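Local coordinates for chain length determinant protein (Shigella flexneri, PDB 4E2H) that probably regulates the length distribution of lipopolysaccharide O-antigen chains as an inner-membrane protein with a large periplasmic domain, at residues C[151-154]-C[155-158]; C[143-146]-C[147-150]; C[203-207]-C[208-212]. All blocks are in the same frame, centred on the assembly; numbering follows the deposited sequence.

Interaction 1 of 3, residues C[151-154]-C[155-158]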
ATOM      1  N   ARG C 151      -5.943 -18.685 -28.978  1.00 27.47           N
ATOM      2  CA  ARG C 151      -5.921 -18.065 -30.290  1.00 25.66           C
ATOM      3  C   ARG C 151      -5.244 -19.029 -31.261  1.00 30.45           C
ATOM      4  O   ARG C 151      -5.717 -19.187 -32.395  1.00 24.87           O
ATOM      5  CB  ARG C 151      -5.253 -16.696 -30.271  1.00 23.70           C
ATOM      6  CG  ARG C 151      -5.347 -15.918 -31.584  1.00 23.33           C
ATOM      7  CD  ARG C 151      -6.755 -16.024 -32.229  1.00 27.56           C
ATOM      8  NE  ARG C 151      -6.975 -14.914 -33.168  1.00 32.23           N
ATOM      9  CZ  ARG C 151      -8.166 -14.477 -33.586  1.00 29.68           C
ATOM     10  NH1 ARG C 151      -9.278 -15.058 -33.167  1.00 31.20           N
ATOM     11  NH2 ARG C 151      -8.242 -13.455 -34.433  1.00 33.56           N
ATOM     12  N   ILE C 152      -4.195 -19.734 -30.813  1.00 37.64           N
ATOM     13  CA  ILE C 152      -3.570 -20.772 -31.673  1.00 39.56           C
ATOM     14  C   ILE C 152      -4.488 -21.966 -32.015  1.00 40.03           C
ATOM     15  O   ILE C 152      -4.426 -22.501 -33.124  1.00 38.86           O
ATOM     16  CB  ILE C 152      -2.212 -21.318 -31.139  1.00 39.09           C
ATOM     17  CG1 ILE C 152      -1.047 -20.423 -31.563  1.00 43.67           C
ATOM     18  CG2 ILE C 152      -1.916 -22.684 -31.710  1.00 40.21           C
ATOM     19  CD1 ILE C 152      -1.430 -19.213 -32.387  1.00 47.66           C
ATOM     20  N   ARG C 153      -5.326 -22.410 -31.086  1.00 36.92           N
ATOM     21  CA  ARG C 153      -6.226 -23.505 -31.434  1.00 35.99           C
ATOM     22  C   ARG C 153      -7.209 -22.984 -32.468  1.00 38.29           C
ATOM     23  O   ARG C 153      -7.555 -23.691 -33.406  1.00 39.64           O
ATOM     24  CB  ARG C 153      -6.923 -24.125 -30.217  1.00 33.69           C
ATOM     25  CG  ARG C 153      -5.940 -24.822 -29.276  1.00 38.27           C
ATOM     26  CD  ARG C 153      -6.611 -25.503 -28.072  1.00 42.04           C
ATOM     27  NE  ARG C 153      -7.538 -24.633 -27.346  1.00 43.85           N
ATOM     28  CZ  ARG C 153      -7.180 -23.796 -26.362  1.00 44.52           C
ATOM     29  NH1 ARG C 153      -5.909 -23.725 -25.971  1.00 38.55           N
ATOM     30  NH2 ARG C 153      -8.098 -23.035 -25.757  1.00 40.19           N
ATOM     31  N   GLN C 154      -7.614 -21.727 -32.332  1.00 33.35           N
ATOM     32  CA  GLN C 154      -8.522 -21.130 -33.310  1.00 34.20           C
ATOM     33  C   GLN C 154      -7.883 -21.141 -34.687  1.00 34.87           C
ATOM     34  O   GLN C 154      -8.513 -21.496 -35.674  1.00 37.98           O
ATOM     35  CB  GLN C 154      -8.900 -19.700 -32.900  1.00 30.42           C
ATOM     36  CG  GLN C 154      -9.826 -19.675 -31.700  1.00 33.55           C
ATOM     37  CD  GLN C 154     -10.359 -18.298 -31.386  1.00 32.73           C
ATOM     38  OE1 GLN C 154      -9.655 -17.280 -31.546  1.00 30.44           O
ATOM     39  NE2 GLN C 154     -11.623 -18.246 -30.951  1.00 25.45           N
ATOM     40  N   ILE C 155      -6.621 -20.748 -34.743  1.00 36.52           N
ATOM     41  CA  ILE C 155      -5.872 -20.786 -35.983  1.00 36.86           C
ATOM     42  C   ILE C 155      -5.730 -22.218 -36.521  1.00 38.58           C
ATOM     43  O   ILE C 155      -6.036 -22.450 -37.687  1.00 40.14           O
ATOM     44  CB  ILE C 155      -4.500 -20.076 -35.846  1.00 35.37           C
ATOM     45  CG1 ILE C 155      -4.697 -18.559 -35.922  1.00 35.76           C
ATOM     46  CG2 ILE C 155      -3.538 -20.549 -36.923  1.00 34.77           C
ATOM     47  CD1 ILE C 155      -3.861 -17.763 -34.925  1.00 36.13           C
ATOM     48  N   GLN C 156      -5.292 -23.173 -35.695  1.00 40.40           N
ATOM     49  CA  GLN C 156      -5.202 -24.580 -36.142  1.00 43.45           C
ATOM     50  C   GLN C 156      -6.509 -25.039 -36.773  1.00 41.56           C
ATOM     51  O   GLN C 156      -6.515 -25.812 -37.729  1.00 41.83           O
ATOM     52  CB  GLN C 156      -4.845 -25.531 -34.989  1.00 43.28           C
ATOM     53  CG  GLN C 156      -3.380 -25.981 -34.980  1.00 52.89           C
ATOM     54  CD  GLN C 156      -2.822 -26.191 -33.565  1.00 53.66           C
ATOM     55  OE1 GLN C 156      -3.571 -26.193 -32.582  1.00 53.41           O
ATOM     56  NE2 GLN C 156      -1.501 -26.360 -33.462  1.00 52.60           N
ATOM     57  N   GLU C 157      -7.608 -24.538 -36.227  1.00 42.55           N
ATOM     58  CA  GLU C 157      -8.933 -24.982 -36.592  1.00 43.63           C
ATOM     59  C   GLU C 157      -9.311 -24.417 -37.951  1.00 46.78           C
ATOM     60  O   GLU C 157      -9.808 -25.134 -38.834  1.00 47.49           O
ATOM     61  CB  GLU C 157      -9.920 -24.527 -35.527  1.00 40.33           C
ATOM     62  CG  GLU C 157     -11.312 -25.049 -35.670  1.00 47.99           C
ATOM     63  CD  GLU C 157     -11.458 -26.495 -35.174  1.00 55.53           C
ATOM     64  OE1 GLU C 157     -10.426 -27.099 -34.751  1.00 54.19           O
ATOM     65  OE2 GLU C 157     -12.611 -27.021 -35.207  1.00 49.24           O
ATOM     66  N   ALA C 158      -9.060 -23.125 -38.127  1.00 36.05           N
ATOM     67  CA  ALA C 158      -9.437 -22.467 -39.373  1.00 38.99           C
ATOM     68  C   ALA C 158      -8.566 -22.923 -40.557  1.00 40.42           C
ATOM     69  O   ALA C 158      -8.878 -22.647 -41.718  1.00 37.35           O
ATOM     70  CB  ALA C 158      -9.379 -20.959 -39.220  1.00 37.51           C
TER

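Interaction 2 of 3, residues C[143-146]-C[147-150]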
ATOM      1  N   VAL C 143      -2.372 -16.121 -17.612  1.00 29.20           N
ATOM      2  CA  VAL C 143      -3.517 -15.578 -18.326  1.00 27.75           C
ATOM      3  C   VAL C 143      -3.200 -15.266 -19.779  1.00 32.86           C
ATOM      4  O   VAL C 143      -4.028 -15.532 -20.652  1.00 29.81           O
ATOM      5  CB  VAL C 143      -4.017 -14.279 -17.678  1.00 28.61           C
ATOM      6  CG1 VAL C 143      -5.018 -13.581 -18.578  1.00 26.20           C
ATOM      7  CG2 VAL C 143      -4.623 -14.567 -16.314  1.00 32.30           C
ATOM      8  N   ALA C 144      -2.022 -14.680 -20.033  1.00 35.61           N
ATOM      9  CA  ALA C 144      -1.663 -14.258 -21.383  1.00 35.30           C
ATOM     10  C   ALA C 144      -1.170 -15.419 -22.242  1.00 39.27           C
ATOM     11  O   ALA C 144      -1.277 -15.367 -23.468  1.00 39.52           O
ATOM     12  CB  ALA C 144      -0.639 -13.165 -21.357  1.00 28.77           C
ATOM     13  N   GLN C 145      -0.634 -16.463 -21.616  1.00 46.15           N
ATOM     14  CA  GLN C 145      -0.166 -17.625 -22.372  1.00 50.09           C
ATOM     15  C   GLN C 145      -1.340 -18.481 -22.824  1.00 52.28           C
ATOM     16  O   GLN C 145      -1.288 -19.167 -23.849  1.00 52.16           O
ATOM     17  CB  GLN C 145       0.768 -18.485 -21.530  1.00 50.16           C
ATOM     18  CG  GLN C 145       1.259 -19.712 -22.274  1.00 53.40           C
ATOM     19  CD  GLN C 145       2.282 -19.361 -23.343  1.00 54.66           C
ATOM     20  OE1 GLN C 145       2.934 -18.314 -23.281  1.00 56.83           O
ATOM     21  NE2 GLN C 145       2.443 -20.249 -24.322  1.00 60.39           N
ATOM     22  N   GLU C 146      -2.401 -18.458 -22.034  1.00 49.01           N
ATOM     23  CA  GLU C 146      -3.569 -19.238 -22.381  1.00 51.66           C
ATOM     24  C   GLU C 146      -4.441 -18.445 -23.331  1.00 50.25           C
ATOM     25  O   GLU C 146      -5.078 -19.001 -24.212  1.00 45.73           O
ATOM     26  CB  GLU C 146      -4.305 -19.701 -21.131  1.00 49.29           C
ATOM     27  CG  GLU C 146      -3.372 -20.531 -20.254  1.00 56.75           C
ATOM     28  CD  GLU C 146      -4.096 -21.231 -19.106  1.00 67.96           C
ATOM     29  OE1 GLU C 146      -5.216 -20.773 -18.736  1.00 64.64           O
ATOM     30  OE2 GLU C 146      -3.543 -22.236 -18.572  1.00 69.69           O
ATOM     31  N   GLN C 147      -4.460 -17.134 -23.168  1.00 56.55           N
ATOM     32  CA  GLN C 147      -5.077 -16.306 -24.181  1.00 59.03           C
ATOM     33  C   GLN C 147      -4.470 -16.662 -25.532  1.00 60.05           C
ATOM     34  O   GLN C 147      -5.182 -16.925 -26.503  1.00 57.78           O
ATOM     35  CB  GLN C 147      -4.858 -14.830 -23.873  1.00 61.74           C
ATOM     36  CG  GLN C 147      -5.911 -14.245 -22.969  1.00 63.51           C
ATOM     37  CD  GLN C 147      -7.312 -14.393 -23.548  1.00 68.64           C
ATOM     38  OE1 GLN C 147      -8.027 -15.354 -23.247  1.00 68.11           O
ATOM     39  NE2 GLN C 147      -7.714 -13.434 -24.380  1.00 70.51           N
ATOM     40  N   LYS C 148      -3.145 -16.692 -25.583  1.00 43.96           N
ATOM     41  CA  LYS C 148      -2.449 -16.982 -26.827  1.00 43.36           C
ATOM     42  C   LYS C 148      -2.772 -18.390 -27.319  1.00 42.03           C
ATOM     43  O   LYS C 148      -3.178 -18.566 -28.467  1.00 41.54           O
ATOM     44  CB  LYS C 148      -0.944 -16.775 -26.658  1.00 45.95           C
ATOM     45  CG  LYS C 148      -0.091 -17.213 -27.825  1.00 46.13           C
ATOM     46  CD  LYS C 148       1.349 -16.771 -27.598  1.00 47.48           C
ATOM     47  CE  LYS C 148       2.320 -17.724 -28.267  1.00 50.60           C
ATOM     48  NZ  LYS C 148       3.594 -17.847 -27.512  1.00 47.79           N
ATOM     49  N   ASP C 149      -2.640 -19.388 -26.454  1.00 47.96           N
ATOM     50  CA  ASP C 149      -2.876 -20.764 -26.896  1.00 47.94           C
ATOM     51  C   ASP C 149      -4.282 -21.020 -27.434  1.00 46.25           C
ATOM     52  O   ASP C 149      -4.457 -21.733 -28.431  1.00 47.28           O
ATOM     53  CB  ASP C 149      -2.466 -21.766 -25.826  1.00 49.67           C
ATOM     54  CG  ASP C 149      -1.010 -21.599 -25.447  1.00 61.18           C
ATOM     55  OD1 ASP C 149      -0.348 -20.782 -26.131  1.00 56.89           O
ATOM     56  OD2 ASP C 149      -0.530 -22.260 -24.493  1.00 63.83           O
ATOM     57  N   LEU C 150      -5.281 -20.433 -26.796  1.00 26.68           N
ATOM     58  CA  LEU C 150      -6.620 -20.432 -27.389  1.00 29.46           C
ATOM     59  C   LEU C 150      -6.621 -19.811 -28.792  1.00 26.33           C
ATOM     60  O   LEU C 150      -7.224 -20.355 -29.699  1.00 23.98           O
ATOM     61  CB  LEU C 150      -7.632 -19.688 -26.511  1.00 27.92           C
ATOM     62  CG  LEU C 150      -8.902 -19.271 -27.268  1.00 25.92           C
ATOM     63  CD1 LEU C 150      -9.844 -20.444 -27.408  1.00 29.11           C
ATOM     64  CD2 LEU C 150      -9.610 -18.112 -26.545  1.00 29.88           C
TER

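Interaction 3 of 3, residues C[203-207]-C[208-212]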
ATOM      1  N   LEU C 203       3.460 -12.339 -26.454  1.00 42.43           N
ATOM      2  CA  LEU C 203       2.383 -12.240 -25.489  1.00 40.47           C
ATOM      3  C   LEU C 203       1.900 -10.802 -25.385  1.00 39.18           C
ATOM      4  O   LEU C 203       2.703  -9.872 -25.395  1.00 40.90           O
ATOM      5  CB  LEU C 203       2.865 -12.723 -24.128  1.00 37.04           C
ATOM      6  CG  LEU C 203       3.161 -14.221 -24.141  1.00 43.90           C
ATOM      7  CD1 LEU C 203       3.749 -14.692 -22.808  1.00 39.28           C
ATOM      8  CD2 LEU C 203       1.881 -15.005 -24.500  1.00 42.42           C
ATOM      9  N   VAL C 204       0.591 -10.613 -25.301  1.00 44.03           N
ATOM     10  CA  VAL C 204       0.048  -9.288 -25.027  1.00 45.60           C
ATOM     11  C   VAL C 204      -0.298  -9.151 -23.532  1.00 46.57           C
ATOM     12  O   VAL C 204      -0.937 -10.036 -22.953  1.00 48.55           O
ATOM     13  CB  VAL C 204      -1.170  -8.996 -25.907  1.00 42.95           C
ATOM     14  CG1 VAL C 204      -2.076  -8.001 -25.234  1.00 48.37           C
ATOM     15  CG2 VAL C 204      -0.716  -8.455 -27.233  1.00 48.01           C
ATOM     16  N   PHE C 205       0.134  -8.060 -22.905  1.00 37.57           N
ATOM     17  CA  PHE C 205      -0.142  -7.852 -21.481  1.00 40.98           C
ATOM     18  C   PHE C 205      -0.816  -6.534 -21.164  1.00 42.40           C
ATOM     19  O   PHE C 205      -0.713  -5.578 -21.926  1.00 45.99           O
ATOM     20  CB  PHE C 205       1.155  -7.869 -20.686  1.00 38.88           C
ATOM     21  CG  PHE C 205       1.856  -9.180 -20.700  1.00 37.50           C
ATOM     22  CD1 PHE C 205       1.387 -10.236 -19.928  1.00 33.57           C
ATOM     23  CD2 PHE C 205       3.000  -9.360 -21.473  1.00 38.00           C
ATOM     24  CE1 PHE C 205       2.044 -11.456 -19.921  1.00 35.63           C
ATOM     25  CE2 PHE C 205       3.670 -10.586 -21.468  1.00 37.70           C
ATOM     26  CZ  PHE C 205       3.190 -11.637 -20.687  1.00 34.56           C
ATOM     27  N   SER C 206      -1.449  -6.475 -19.997  1.00 61.24           N
ATOM     28  CA  SER C 206      -1.997  -5.226 -19.475  1.00 59.69           C
ATOM     29  C   SER C 206      -0.871  -4.232 -19.125  1.00 56.48           C
ATOM     30  O   SER C 206       0.238  -4.637 -18.763  1.00 55.27           O
ATOM     31  CB  SER C 206      -2.852  -5.523 -18.236  1.00 63.27           C
ATOM     32  OG  SER C 206      -3.853  -4.539 -18.030  1.00 68.26           O
ATOM     33  N   PRO C 207      -1.148  -2.927 -19.241  1.00 45.74           N
ATOM     34  CA  PRO C 207      -0.130  -1.946 -18.852  1.00 48.01           C
ATOM     35  C   PRO C 207       0.276  -2.183 -17.404  1.00 49.55           C
ATOM     36  O   PRO C 207       1.439  -1.970 -17.046  1.00 48.31           O
ATOM     37  CB  PRO C 207      -0.858  -0.609 -18.977  1.00 47.46           C
ATOM     38  CG  PRO C 207      -2.029  -0.905 -19.919  1.00 51.07           C
ATOM     39  CD  PRO C 207      -2.430  -2.295 -19.599  1.00 46.34           C
ATOM     40  N   ASN C 208      -0.675  -2.634 -16.586  1.00 52.11           N
ATOM     41  CA  ASN C 208      -0.382  -2.986 -15.209  1.00 50.50           C
ATOM     42  C   ASN C 208       0.713  -4.030 -15.093  1.00 52.14           C
ATOM     43  O   ASN C 208       1.384  -4.136 -14.061  1.00 56.74           O
ATOM     44  CB  ASN C 208      -1.615  -3.532 -14.501  1.00 56.99           C
ATOM     45  CG  ASN C 208      -1.264  -4.172 -13.163  1.00 59.76           C
ATOM     46  OD1 ASN C 208      -1.082  -5.394 -13.068  1.00 51.00           O
ATOM     47  ND2 ASN C 208      -1.134  -3.336 -12.122  1.00 59.88           N
ATOM     48  N   TYR C 209       0.869  -4.834 -16.132  1.00 42.42           N
ATOM     49  CA  TYR C 209       1.886  -5.856 -16.112  1.00 39.85           C
ATOM     50  C   TYR C 209       3.260  -5.216 -16.188  1.00 41.32           C
ATOM     51  O   TYR C 209       4.175  -5.631 -15.473  1.00 40.02           O
ATOM     52  CB  TYR C 209       1.710  -6.821 -17.267  1.00 38.85           C
ATOM     53  CG  TYR C 209       2.836  -7.805 -17.357  1.00 32.66           C
ATOM     54  CD1 TYR C 209       2.927  -8.869 -16.469  1.00 34.20           C
ATOM     55  CD2 TYR C 209       3.819  -7.667 -18.314  1.00 33.53           C
ATOM     56  CE1 TYR C 209       3.978  -9.782 -16.550  1.00 35.58           C
ATOM     57  CE2 TYR C 209       4.866  -8.573 -18.408  1.00 35.95           C
ATOM     58  CZ  TYR C 209       4.945  -9.627 -17.526  1.00 33.98           C
ATOM     59  OH  TYR C 209       5.996 -10.527 -17.628  1.00 35.04           O
ATOM     60  N   TYR C 210       3.422  -4.216 -17.052  1.00 45.98           N
ATOM     61  CA  TYR C 210       4.722  -3.556 -17.144  1.00 48.69           C
ATOM     62  C   TYR C 210       5.055  -2.758 -15.878  1.00 48.67           C
ATOM     63  O   TYR C 210       6.206  -2.756 -15.447  1.00 46.72           O
ATOM     64  CB  TYR C 210       4.837  -2.696 -18.408  1.00 47.97           C
ATOM     65  CG  TYR C 210       4.498  -3.481 -19.641  1.00 46.25           C
ATOM     66  CD1 TYR C 210       5.246  -4.596 -19.994  1.00 49.35           C
ATOM     67  CD2 TYR C 210       3.417  -3.128 -20.448  1.00 48.39           C
ATOM     68  CE1 TYR C 210       4.921  -5.359 -21.120  1.00 46.27           C
ATOM     69  CE2 TYR C 210       3.086  -3.871 -21.586  1.00 45.67           C
ATOM     70  CZ  TYR C 210       3.844  -4.992 -21.910  1.00 47.02           C
ATOM     71  OH  TYR C 210       3.541  -5.748 -23.024  1.00 47.99           O
ATOM     72  N   GLN C 211       4.060  -2.097 -15.282  1.00 55.64           N
ATOM     73  CA  GLN C 211       4.291  -1.325 -14.050  1.00 60.36           C
ATOM     74  C   GLN C 211       4.745  -2.253 -12.949  1.00 59.33           C
ATOM     75  O   GLN C 211       5.735  -2.004 -12.253  1.00 57.77           O
ATOM     76  CB  GLN C 211       3.017  -0.632 -13.568  1.00 57.87           C
ATOM     77  CG  GLN C 211       2.449   0.405 -14.506  1.00 66.92           C
ATOM     78  CD  GLN C 211       1.140   0.966 -13.990  1.00 73.55           C
ATOM     79  OE1 GLN C 211       0.829   0.837 -12.802  1.00 70.46           O
ATOM     80  NE2 GLN C 211       0.351   1.577 -14.883  1.00 72.74           N
ATOM     81  N   THR C 212       3.977  -3.321 -12.783  1.00 39.57           N
ATOM     82  CA  THR C 212       4.268  -4.333 -11.800  1.00 37.66           C
ATOM     83  C   THR C 212       5.695  -4.849 -11.996  1.00 39.33           C
ATOM     84  O   THR C 212       6.455  -4.982 -11.033  1.00 42.77           O
ATOM     85  CB  THR C 212       3.247  -5.479 -11.914  1.00 37.11           C
ATOM     86  OG1 THR C 212       2.045  -5.124 -11.206  1.00 36.30           O
ATOM     87  CG2 THR C 212       3.836  -6.749 -11.362  1.00 29.85           C
TER
HETATM   88  O   HOH W   1      -4.118  -2.131 -16.608  1.00 45.29           O

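Interaction 1 of 3, residues C[151-154]-C[155-158]
Ile155 lays its side chain against Ile152 one turn earlier, the two CD1 methyls meeting at 3.8 Å, and it also reaches back to Arg151, whose chain crosses it at about a right angle with CG 4.1 Å from Ile155 CD1. The setting is the distal part of helix 97-164, the long helix that runs out from the base of the periplasmic domain in this Wzz-family regulator. Four successive i to i+4 backbone bonds hold the two turns together; the straightest joins Gln156 N to Ile152 O, with an N-H...O angle of 176°. Gln154 O receives Ala158 N and, more weakly, Glu157 N.

The isoleucine pair faces inward, where Met194 and Ile195 of helix 187-195 close over Ile155, while Ala158 rests on Leu191. Next to this pair Gln156, which also touches Ile195, bends its amide back over the preceding turn, bringing OE1 within 4.0 Å of Ile152 CG2. This is a van der Waals contact, and the two chains slant across each other. Glu157 takes a different course: CG stands anti to the backbone N (chi1 -173°), the chain bends at the next bond, and OE2 is hydrogen-bonded to Thr200 OG1 of the second subunit. That bond, with the packing of Arg153 on Pro202 of the same subunit, makes this face part of the assembly interface.

Arg151 and Gln154 are linked side chain to side chain within their own turn. The guanidinium also gives NH2 to Val178 O, so two acceptors fix its rotation. Arg151 NH1 meets Gln154 OE1 at 2.8 Å, with the oxygen lying almost exactly in the guanidinium plane and the donor tilted 35° from the plane of the amide carbonyl.

Interaction 2 of 3, residues C[143-146]-C[147-150]
Gln145 holds CG anti to its own nitrogen (chi1 179°) and then bends at chi2 (73°), which swings its amide along the helix toward Asp149; the aspartate, with CG beside its backbone N, tips its carboxylate back toward the same turn. The two flat groups stand nearly perpendicular, their planes 80° apart, and the amide NE2 of Gln145 lies 3.4 Å from Asp149 OD1 and 3.6 Å from OD2. The two side chains are neighbours four residues apart on helix 97-164. Gln145 O lies over the face of the carboxylate, 2.9 Å from Asp149 CG, a contact so tight that the exact placing of the group is doubtful.

The same carbonyl accepts the helical bond from Asp149 N, and the other backbone bonds are equally regular, from Gln147 N to Val143 O, Lys148 N to Ala144 O and Leu150 N to Glu146 O. Gln147 curls over the start of the segment, its CG 3.3 Å from Val143 O. The ammonium of Lys148 ends in a weak hydrogen bond to Arg201 O. Glu146 points its carboxylate outward to a salt bridge between OE1 and Arg213 NH2 of the second subunit.

These turns therefore lie between two surroundings. Ala144 and Lys148 pack on Phe205 and Leu203 in the chain's own loop ahead of helix 207-219, whereas Val143, Glu146 and Gln147 meet Gln211 and Tyr210 from helix 207-219 of the second subunit.

Interaction 3 of 3, residues C[203-207]-C[208-212]
Ser206 O accepts Tyr209 N at 2.7 Å, the shortest polar bond of this turn, with the donor standing well above the carbonyl plane rather than on a lone pair. The bond joins the loop to helix 207-219; one residue on, Pro207 O takes Gln211 N, an i to i+4 bond. A water hydrogen-bonded to Ser206 OG also reaches Asn208 N, but only through a weak bond.

Beside this turn Phe205 and Tyr209 form a face-to-face stack, with centroids 3.9 Å apart and planes at 17°. Phe205 CG approaches Tyr209 CD2 to 3.4 Å, while Phe205 CD1 comes over the centre of the tyrosine ring. Tyr209 reaches the partner because its CG is anti to the backbone N (chi1 174°), which lays the ring back along the chain toward the loop. Tyr210 approaches from another direction: its OH lies at the edge of the phenylalanine ring, in plane, 4.0 Å from Phe205 CD2.

Helix 97-164 backs the stack, with Ala144 against Phe205 and Leu137 against Tyr209. Part of the contact faces the third subunit, where Tyr210 and Pro207 pack on its Glu146 and Gln147. Chemically the contact combines an apolar ring pair with one polar attachment at its rim: Tyr209 OH is hydrogen-bonded to Glu141 OE2, so a ring stacked on an apolar partner keeps its hydroxyl satisfied by the long helix.

Overall arrangement
From the N terminus, helix 97-164 carries interaction 2 and then, in the turns that follow directly, interaction 1; their centres are about 12 Å apart. The chain next passes through helix 187-195, which packs on interaction 1, and returns beside the long helix to interaction 3, where the loop enters helix 207-219. All three are local, so none nests within or crosses another, and the return closes through space: the loop ahead of helix 207-219 packs on the turns of interaction 2. Interactions 1 and 3 do not touch. Both contacts on the long helix meet the second subunit; interaction 3, and marginally interaction 1, meet the third, which ties the returning segment into the assembly.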